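Local coordinates for protein D-aminoacyl-tRNA deacylase (Archaeoglobus fulgidus, PDB 1YQE) that probably hydrolyses D-aminoacyl-tRNAs with the aid of zinc, releasing the D-amino acid and free tRNA and so preventing the toxicity of mischarged tRNA, at residues 91-96 with 108-113; 36-41 with 66-71. All coordinates share one frame; numbering follows the deposited sequence.

Contact 1: residues 91-96 with 108-113; sequences VHVSGN and SLAKPS
V93 lays both of its methyls against CB and CA of P112, CG2 lying 3.7 Å from P112 CB. With CG1 anti to the backbone N (chi1 176°), that methyl also comes to the A110 carbonyl oxygen, and a beta-branched residue can thus meet proline and backbone together. H216 of strand 212-218 packs on both V93 and P112 and is hydrogen-bonded through NE2 to A110 O; M117 of helix 114-125 touches V93. An alanine in place of V93 would probably open a gap beside P112, since both methyls that touch it would be gone. Farther along, two nearly antiparallel segments join in a short bridge at G95 and L109. N96 N gives its hydrogen to S108 O at 2.8 Å, while A110 N reaches S94 O at 3.2 Å. G95 CA and L109 CA come within 4.0 Å. A side chain on G95 would collide with L109 CD2, and the residue's extended, positive-phi backbone also suits glycine. A110 CB lies against S94, 3.3 Å from S94 O, and S94 OG is hydrogen-bonded to the P145 carbonyl. L109 also packs on helix 228-238 and on F218 of strand 212-218. Backbone bonds thus fix the pairing of two loop segments in a buried place, whereas apolar side chains join the residue just after strand 88-92 to the approach to helix 114-125.

Contact 2: residues 36-41 with 66-71; sequences GEFKLY and AKYIDF
Strand 38-42, next to the edge of the large mixed sheet, is covered here by the loop that leads from helix 61-65 to strand 73-81. Y68 of that loop carries most of the contact. Its CB meets L40 CD1 at 3.8 Å, the two side chains crossing at about a right angle. Leucine suits this place, for L40 CD1 also approaches I69 CG2, at 4.5 Å. With CG of Y68 anti to the carbonyl carbon (chi1 -45°), the ring starts out toward F38 and G36. Y68 CE1 comes to the edge of the F38 ring, near its plane and 4.1 Å from F38 CD1, these side chains too crossing at about a right angle. E37 CG sits over one face of the F38 ring, toward its rim, and F38 also packs on I61, K64 and L65 of helix 61-65. At the phenol end, Y68 OH lies 3.5 Å from G36 CA, where a side chain would strike the oxygen; the positive phi of G36 favours glycine too. A water joins Y68 OH, at 3.0 Å, to E37 N, at 2.8 Å, and accepts the amide hydrogen. Tyrosine therefore serves both needs, apolar along CB and the ring, polar at the hydroxyl. Such packing of a connecting loop and a helix on one face of a sheet is typical of layered alpha/beta folds.

Both contacts reach the same eight-stranded mixed sheet, but at different places, their centres 21 Å apart and their nearest atoms about 10 Å. The centre of contact 1 is about 7 Å from that of the chain, in the interior, where the loops after strand 88-92 also meet strand 212-218 of the parallel sheet. The centre of contact 2 is about 21 Å from it, near the edge strand 31-35, where F38, L40 and I69 are buried but G36 lies at the surface. The chemistry follows: direct backbone bonds pair 91-96 with 108-113, whereas 36-41 and 66-71 meet through apolar side chains, with a water as their polar bridge. Glycine serves close approach in both.

Contact 1: residues 91-96 with 108-113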
loop_
_atom_site.group_PDB
_atom_site.type_symbol
_atom_site.label_atom_id
_atom_site.label_comp_id
_atom_site.label_asym_id
_atom_site.label_seq_id
_atom_site.Cartn_x
_atom_site.Cartn_y
_atom_site.Cartn_z
ATOM N N VAL A 91 3.974 -2.749 -3.326
ATOM C CA VAL A 91 3.222 -1.912 -2.409
ATOM C C VAL A 91 1.940 -1.500 -3.119
ATOM O O VAL A 91 1.951 -1.186 -4.316
ATOM C CB VAL A 91 3.998 -0.634 -2.017
ATOM C CG1 VAL A 91 3.107 0.288 -1.193
ATOM C CG2 VAL A 91 5.237 -1.004 -1.214
ATOM N N HIS A 92 0.833 -1.532 -2.387
ATOM C CA HIS A 92 -0.452 -1.120 -2.932
ATOM C C HIS A 92 -1.454 -0.983 -1.801
ATOM O O HIS A 92 -1.243 -1.498 -0.700
ATOM C CB HIS A 92 -0.989 -2.136 -3.949
ATOM C CG HIS A 92 -1.685 -3.314 -3.332
ATOM N ND1 HIS A 92 -1.014 -4.437 -2.898
ATOM C CD2 HIS A 92 -2.999 -3.547 -3.094
ATOM C CE1 HIS A 92 -1.883 -5.313 -2.423
ATOM N NE2 HIS A 92 -3.095 -4.797 -2.530
ATOM N N VAL A 93 -2.538 -0.269 -2.074
ATOM C CA VAL A 93 -3.597 -0.092 -1.096
ATOM C C VAL A 93 -4.790 -0.855 -1.660
ATOM O O VAL A 93 -5.040 -0.824 -2.863
ATOM C CB VAL A 93 -3.950 1.397 -0.916
ATOM C CG1 VAL A 93 -5.129 1.545 0.028
ATOM C CG2 VAL A 93 -2.745 2.144 -0.354
ATOM N N SER A 94 -5.507 -1.560 -0.796
ATOM C CA SER A 94 -6.662 -2.338 -1.223
ATOM C C SER A 94 -7.861 -1.450 -1.555
ATOM O O SER A 94 -7.954 -0.302 -1.102
ATOM C CB SER A 94 -7.019 -3.365 -0.139
ATOM O OG SER A 94 -7.077 -2.770 1.145
ATOM N N GLY A 95 -8.765 -1.986 -2.371
ATOM C CA GLY A 95 -9.945 -1.251 -2.787
ATOM C C GLY A 95 -10.424 -1.761 -4.133
ATOM O O GLY A 95 -9.634 -2.302 -4.907
ATOM N N ASN A 96 -11.714 -1.598 -4.412
ATOM C CA ASN A 96 -12.287 -2.068 -5.673
ATOM C C ASN A 96 -12.977 -0.972 -6.452
ATOM O O ASN A 96 -13.521 -0.033 -5.876
ATOM C CB ASN A 96 -13.342 -3.153 -5.427
ATOM C CG ASN A 96 -12.795 -4.357 -4.720
ATOM O OD1 ASN A 96 -11.866 -4.998 -5.202
ATOM N ND2 ASN A 96 -13.375 -4.686 -3.568
ATOM N N SER A 108 -15.592 0.495 -3.379
ATOM C CA SER A 108 -15.243 0.816 -1.999
ATOM C C SER A 108 -13.716 0.814 -1.906
ATOM O O SER A 108 -13.054 -0.071 -2.442
ATOM C CB SER A 108 -15.841 -0.222 -1.050
ATOM O OG SER A 108 -15.677 0.173 0.300
ATOM N N LEU A 109 -13.166 1.811 -1.225
ATOM C CA LEU A 109 -11.722 1.946 -1.097
ATOM C C LEU A 109 -11.252 1.964 0.351
ATOM O O LEU A 109 -11.921 2.518 1.218
ATOM C CB LEU A 109 -11.272 3.243 -1.776
ATOM C CG LEU A 109 -11.589 3.448 -3.263
ATOM C CD1 LEU A 109 -11.296 4.893 -3.663
ATOM C CD2 LEU A 109 -10.762 2.471 -4.092
ATOM N N ALA A 110 -10.098 1.358 0.609
ATOM C CA ALA A 110 -9.540 1.358 1.953
ATOM C C ALA A 110 -8.772 2.663 2.132
ATOM O O ALA A 110 -8.303 3.258 1.162
ATOM C CB ALA A 110 -8.605 0.166 2.138
ATOM N N LYS A 111 -8.663 3.122 3.371
ATOM C CA LYS A 111 -7.936 4.347 3.666
ATOM C C LYS A 111 -6.439 4.098 3.440
ATOM O O LYS A 111 -5.857 3.216 4.058
ATOM C CB LYS A 111 -8.187 4.750 5.126
ATOM C CG LYS A 111 -7.412 5.969 5.631
ATOM C CD LYS A 111 -7.949 7.268 5.073
ATOM C CE LYS A 111 -7.396 8.461 5.849
ATOM N NZ LYS A 111 -7.908 9.758 5.337
ATOM N N PRO A 112 -5.803 4.861 2.538
ATOM C CA PRO A 112 -4.367 4.656 2.294
ATOM C C PRO A 112 -3.482 5.293 3.366
ATOM O O PRO A 112 -3.965 6.021 4.230
ATOM C CB PRO A 112 -4.153 5.296 0.924
ATOM C CG PRO A 112 -5.142 6.417 0.926
ATOM C CD PRO A 112 -6.380 5.790 1.550
ATOM N N SER A 113 -2.186 5.001 3.305
ATOM C CA SER A 113 -1.214 5.566 4.243
ATOM C C SER A 113 -0.040 6.000 3.364
ATOM O O SER A 113 1.040 5.404 3.402
ATOM C CB SER A 113 -0.767 4.505 5.253
ATOM O OG SER A 113 -0.042 5.089 6.323
#

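Contact 2: residues 36-41 with 66-71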
loop_
_atom_site.group_PDB
_atom_site.type_symbol
_atom_site.label_atom_id
_atom_site.label_comp_id
_atom_site.label_asym_id
_atom_site.label_seq_id
_atom_site.Cartn_x
_atom_site.Cartn_y
_atom_site.Cartn_z
ATOM N N GLY A 36 -9.168 -12.678 21.840
ATOM C CA GLY A 36 -10.112 -12.895 20.762
ATOM C C GLY A 36 -9.567 -13.875 19.742
ATOM O O GLY A 36 -8.949 -14.880 20.095
ATOM N N GLU A 37 -9.784 -13.571 18.468
ATOM C CA GLU A 37 -9.328 -14.426 17.380
ATOM C C GLU A 37 -7.893 -14.135 16.943
ATOM O O GLU A 37 -7.397 -14.758 16.004
ATOM C CB GLU A 37 -10.256 -14.256 16.176
ATOM C CG GLU A 37 -10.424 -12.801 15.746
ATOM C CD GLU A 37 -11.197 -12.650 14.448
ATOM O OE1 GLU A 37 -10.707 -13.135 13.406
ATOM O OE2 GLU A 37 -12.292 -12.047 14.470
ATOM N N PHE A 38 -7.222 -13.212 17.625
ATOM C CA PHE A 38 -5.861 -12.849 17.238
ATOM C C PHE A 38 -4.734 -13.219 18.192
ATOM O O PHE A 38 -4.946 -13.561 19.358
ATOM C CB PHE A 38 -5.764 -11.337 16.991
ATOM C CG PHE A 38 -6.886 -10.775 16.172
ATOM C CD1 PHE A 38 -8.011 -10.235 16.789
ATOM C CD2 PHE A 38 -6.820 -10.779 14.782
ATOM C CE1 PHE A 38 -9.054 -9.702 16.033
ATOM C CE2 PHE A 38 -7.858 -10.250 14.018
ATOM C CZ PHE A 38 -8.977 -9.710 14.645
ATOM N N LYS A 39 -3.522 -13.134 17.657
ATOM C CA LYS A 39 -2.297 -13.378 18.399
ATOM C C LYS A 39 -1.594 -12.030 18.297
ATOM O O LYS A 39 -1.149 -11.635 17.221
ATOM C CB LYS A 39 -1.453 -14.465 17.729
ATOM C CG LYS A 39 -2.111 -15.837 17.693
ATOM C CD LYS A 39 -1.265 -16.853 16.934
ATOM C CE LYS A 39 0.058 -17.116 17.632
ATOM N NZ LYS A 39 -0.150 -17.662 19.001
ATOM N N LEU A 40 -1.521 -11.311 19.409
ATOM C CA LEU A 40 -0.893 -9.999 19.412
ATOM C C LEU A 40 0.505 -10.037 20.008
ATOM O O LEU A 40 0.755 -10.748 20.979
ATOM C CB LEU A 40 -1.744 -9.010 20.210
ATOM C CG LEU A 40 -3.231 -8.898 19.873
ATOM C CD1 LEU A 40 -3.878 -7.905 20.830
ATOM C CD2 LEU A 40 -3.417 -8.456 18.425
ATOM N N TYR A 41 1.414 -9.272 19.414
ATOM C CA TYR A 41 2.782 -9.182 19.899
ATOM C C TYR A 41 2.992 -7.712 20.217
ATOM O O TYR A 41 2.907 -6.861 19.330
ATOM C CB TYR A 41 3.773 -9.652 18.831
ATOM C CG TYR A 41 3.534 -11.070 18.359
ATOM C CD1 TYR A 41 2.545 -11.354 17.416
ATOM C CD2 TYR A 41 4.275 -12.133 18.874
ATOM C CE1 TYR A 41 2.298 -12.661 16.998
ATOM C CE2 TYR A 41 4.036 -13.446 18.463
ATOM C CZ TYR A 41 3.046 -13.701 17.526
ATOM O OH TYR A 41 2.798 -14.993 17.112
ATOM N N ALA A 66 -8.856 -2.971 17.011
ATOM C CA ALA A 66 -8.880 -1.752 17.819
ATOM C C ALA A 66 -9.558 -1.937 19.174
ATOM O O ALA A 66 -9.557 -1.032 20.008
ATOM C CB ALA A 66 -9.552 -0.630 17.050
ATOM N N LYS A 67 -10.146 -3.106 19.388
ATOM C CA LYS A 67 -10.798 -3.390 20.655
ATOM C C LYS A 67 -9.739 -3.721 21.703
ATOM O O LYS A 67 -9.935 -3.486 22.894
ATOM C CB LYS A 67 -11.755 -4.574 20.497
ATOM C CG LYS A 67 -12.384 -5.061 21.794
ATOM C CD LYS A 67 -13.252 -6.289 21.548
ATOM C CE LYS A 67 -13.694 -6.943 22.849
ATOM N NZ LYS A 67 -14.468 -8.201 22.591
ATOM N N TYR A 68 -8.606 -4.249 21.249
ATOM C CA TYR A 68 -7.542 -4.649 22.155
ATOM C C TYR A 68 -6.327 -3.726 22.209
ATOM O O TYR A 68 -5.583 -3.738 23.196
ATOM C CB TYR A 68 -7.091 -6.067 21.808
ATOM C CG TYR A 68 -8.245 -7.011 21.559
ATOM C CD1 TYR A 68 -8.606 -7.377 20.260
ATOM C CD2 TYR A 68 -8.977 -7.540 22.620
ATOM C CE1 TYR A 68 -9.668 -8.252 20.027
ATOM C CE2 TYR A 68 -10.041 -8.411 22.398
ATOM C CZ TYR A 68 -10.381 -8.765 21.102
ATOM O OH TYR A 68 -11.423 -9.639 20.882
ATOM N N ILE A 69 -6.118 -2.940 21.156
ATOM C CA ILE A 69 -4.987 -2.013 21.113
ATOM C C ILE A 69 -5.256 -0.781 20.268
ATOM O O ILE A 69 -6.098 -0.796 19.374
ATOM C CB ILE A 69 -3.710 -2.679 20.543
ATOM C CG1 ILE A 69 -4.054 -3.465 19.274
ATOM C CG2 ILE A 69 -3.063 -3.552 21.600
ATOM C CD1 ILE A 69 -2.831 -3.925 18.488
ATOM N N ASP A 70 -4.524 0.287 20.565
ATOM C CA ASP A 70 -4.638 1.540 19.827
ATOM C C ASP A 70 -3.502 1.608 18.816
ATOM O O ASP A 70 -2.343 1.348 19.152
ATOM C CB ASP A 70 -4.514 2.734 20.767
ATOM C CG ASP A 70 -5.772 2.998 21.552
ATOM O OD1 ASP A 70 -6.690 2.150 21.542
ATOM O OD2 ASP A 70 -5.831 4.069 22.188
ATOM N N PHE A 71 -3.837 1.958 17.581
ATOM C CA PHE A 71 -2.839 2.078 16.526
ATOM C C PHE A 71 -3.326 3.086 15.491
ATOM O O PHE A 71 -4.521 3.174 15.216
ATOM C CB PHE A 71 -2.565 0.703 15.899
ATOM C CG PHE A 71 -3.803 -0.035 15.478
ATOM C CD1 PHE A 71 -4.323 0.128 14.194
ATOM C CD2 PHE A 71 -4.453 -0.886 16.364
ATOM C CE1 PHE A 71 -5.474 -0.552 13.798
ATOM C CE2 PHE A 71 -5.607 -1.572 15.982
ATOM C CZ PHE A 71 -6.116 -1.403 14.690
HETATM O O HOH W 1 -11.529 -11.409 18.489
#